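Local coordinates for PTS-dependent dihydroxyacetone kinase, ADP-binding subunit DhaL (Lactococcus lactis subsp. lactis, PDB 3CR3), which binds ADP and magnesium, accepts a phosphoryl group from DhaM to form ATP, and passes it on to dihydroxyacetone bound to DhaK, at residues Val125-Ala130 and Tyr182-Leu187. Numbering follows the deposited sequence.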
loop_
_atom_site.group_PDB
_atom_site.type_symbol
_atom_site.label_atom_id
_atom_site.label_comp_id
_atom_site.label_asym_id
_atom_site.label_seq_id
_atom_site.Cartn_x
_atom_site.Cartn_y
_atom_site.Cartn_z
ATOM N N VAL A 125 19.810 5.979 19.261
ATOM C CA VAL A 125 21.022 5.142 19.282
ATOM C C VAL A 125 22.298 5.997 19.420
ATOM O O VAL A 125 23.242 5.626 20.121
ATOM C CB VAL A 125 21.093 4.242 18.006
ATOM C CG1 VAL A 125 22.480 3.640 17.809
ATOM C CG2 VAL A 125 20.046 3.125 18.072
ATOM N N ASP A 126 22.294 7.163 18.785
ATOM C CA ASP A 126 23.469 8.045 18.789
ATOM C C ASP A 126 23.799 8.541 20.190
ATOM O O ASP A 126 24.958 8.585 20.579
ATOM C CB ASP A 126 23.248 9.228 17.854
ATOM C CG ASP A 126 22.889 8.802 16.460
ATOM O OD1 ASP A 126 23.216 7.656 16.076
ATOM O OD2 ASP A 126 22.268 9.608 15.744
ATOM N N ILE A 127 22.771 8.893 20.961
ATOM C CA ILE A 127 23.015 9.414 22.284
ATOM C C ILE A 127 23.217 8.283 23.302
ATOM O O ILE A 127 24.019 8.434 24.234
ATOM C CB ILE A 127 21.955 10.489 22.715
ATOM C CG1 ILE A 127 22.418 11.257 23.964
ATOM C CG2 ILE A 127 20.594 9.862 22.912
ATOM C CD1 ILE A 127 21.781 12.646 24.126
ATOM N N TRP A 128 22.522 7.155 23.114
ATOM C CA TRP A 128 22.727 5.990 23.978
ATOM C C TRP A 128 24.191 5.568 23.895
ATOM O O TRP A 128 24.833 5.329 24.921
ATOM C CB TRP A 128 21.778 4.827 23.613
ATOM C CG TRP A 128 20.400 4.955 24.223
ATOM C CD1 TRP A 128 19.381 5.784 23.812
ATOM C CD2 TRP A 128 19.886 4.223 25.345
ATOM N NE1 TRP A 128 18.273 5.628 24.636
ATOM C CE2 TRP A 128 18.562 4.680 25.582
ATOM C CE3 TRP A 128 20.421 3.247 26.190
ATOM C CZ2 TRP A 128 17.765 4.165 26.613
ATOM C CZ3 TRP A 128 19.639 2.764 27.226
ATOM C CH2 TRP A 128 18.324 3.220 27.423
ATOM N N SER A 129 24.722 5.531 22.673
ATOM C CA SER A 129 26.124 5.164 22.429
ATOM C C SER A 129 27.097 6.185 22.991
ATOM O O SER A 129 28.062 5.817 23.671
ATOM C CB SER A 129 26.387 4.990 20.937
ATOM O OG SER A 129 27.740 4.617 20.711
ATOM N N ALA A 130 26.853 7.464 22.699
ATOM C CA ALA A 130 27.717 8.549 23.202
ATOM C C ALA A 130 27.732 8.592 24.731
ATOM O O ALA A 130 28.778 8.812 25.353
ATOM C CB ALA A 130 27.282 9.915 22.609
ATOM N N TYR A 182 16.908 13.736 28.008
ATOM C CA TYR A 182 16.160 13.932 29.255
ATOM C C TYR A 182 16.305 12.712 30.159
ATOM O O TYR A 182 16.421 12.838 31.371
ATOM C CB TYR A 182 14.661 14.163 28.978
ATOM C CG TYR A 182 14.303 15.382 28.135
ATOM C CD1 TYR A 182 15.060 16.560 28.180
ATOM C CD2 TYR A 182 13.168 15.356 27.319
ATOM C CE1 TYR A 182 14.694 17.695 27.395
ATOM C CE2 TYR A 182 12.789 16.448 26.556
ATOM C CZ TYR A 182 13.554 17.611 26.580
ATOM O OH TYR A 182 13.155 18.668 25.796
ATOM N N LEU A 183 16.290 11.527 29.561
ATOM C CA LEU A 183 16.432 10.290 30.323
ATOM C C LEU A 183 17.753 10.223 31.084
ATOM O O LEU A 183 17.781 9.884 32.280
ATOM C CB LEU A 183 16.292 9.070 29.396
ATOM C CG LEU A 183 16.256 7.700 30.078
ATOM C CD1 LEU A 183 15.057 7.610 31.032
ATOM C CD2 LEU A 183 16.170 6.606 29.023
ATOM N N PHE A 184 18.836 10.537 30.378
ATOM C CA PHE A 184 20.184 10.409 30.926
ATOM C C PHE A 184 20.573 11.552 31.840
ATOM O O PHE A 184 21.326 11.354 32.794
ATOM C CB PHE A 184 21.216 10.285 29.801
ATOM C CG PHE A 184 20.988 9.108 28.893
ATOM C CD1 PHE A 184 20.421 7.926 29.383
ATOM C CD2 PHE A 184 21.361 9.172 27.547
ATOM C CE1 PHE A 184 20.214 6.831 28.551
ATOM C CE2 PHE A 184 21.152 8.079 26.701
ATOM C CZ PHE A 184 20.584 6.898 27.222
ATOM N N GLU A 185 20.100 12.748 31.503
ATOM C CA GLU A 185 20.286 13.924 32.332
ATOM C C GLU A 185 19.672 13.735 33.733
ATOM O O GLU A 185 20.307 14.038 34.733
ATOM C CB GLU A 185 19.741 15.157 31.591
ATOM C CG GLU A 185 19.005 16.166 32.413
ATOM C CD GLU A 185 18.562 17.371 31.584
ATOM O OE1 GLU A 185 18.405 17.239 30.331
ATOM O OE2 GLU A 185 18.375 18.443 32.203
ATOM N N THR A 186 18.449 13.219 33.793
ATOM C CA THR A 186 17.810 12.888 35.079
ATOM C C THR A 186 18.498 11.705 35.788
ATOM O O THR A 186 18.593 11.669 37.004
ATOM C CB THR A 186 16.324 12.587 34.893
ATOM O OG1 THR A 186 16.154 11.639 33.823
ATOM C CG2 THR A 186 15.575 13.875 34.548
ATOM N N LEU A 187 18.978 10.741 35.015
ATOM C CA LEU A 187 19.785 9.658 35.559
ATOM C C LEU A 187 21.035 10.190 36.286
ATOM O O LEU A 187 21.314 9.812 37.432
ATOM C CB LEU A 187 20.178 8.668 34.454
ATOM C CG LEU A 187 20.974 7.441 34.939
ATOM C CD1 LEU A 187 20.268 6.716 36.107
ATOM C CD2 LEU A 187 21.203 6.499 33.802
#
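L183 meets W128 at the six-membered half of the indole. Its methyl CD2 lies 3.8 Å from W128 CZ2 and approaches the ring obliquely. CG of L183 is anti to the backbone N, its CB points toward 125-130, and CD2 reaches the indole. F184 follows and buries the most surface. Its ring stands almost upright on one face of W128, with the planes at 78°. In this edge-to-face pair the centroids of the five-membered ring and F184 are 4.7 Å apart. The leading atom is F184 CZ, 3.3 Å from W128 CD2, above the bond shared by the two indole rings. One corner of the F184 ring, CE2, also reaches the first helix, 3.8 Å from W128 CA. The same CE2 lies 4.2 Å from I127 CG2, a looser apolar contact. At W128, chi1 of -83° sets CG anti to the carbonyl carbon and turns a face of the indole to the incoming F184 edge. W128 NE1 is hydrogen-bonded to S180 OG, one turn before L183, which ties the indole to the second helix. With an alanine here, the F184 edge would probably lose its aromatic face and S180 its indole donor. The contact is buried packing between helices 125-136 and 175-191 of the all-helical DhaL fold. W128 also lies about 3 Å (nearest side-chain atoms) from M124, which binds ADP. The segments run roughly parallel, 26° apart, with axes 11.2 Å apart at closest approach. Helix 100-115 packs on W128 through L108 and I111. Helix 142-151 touches I127 and F184, and helix 4-20 covers L183 through F14.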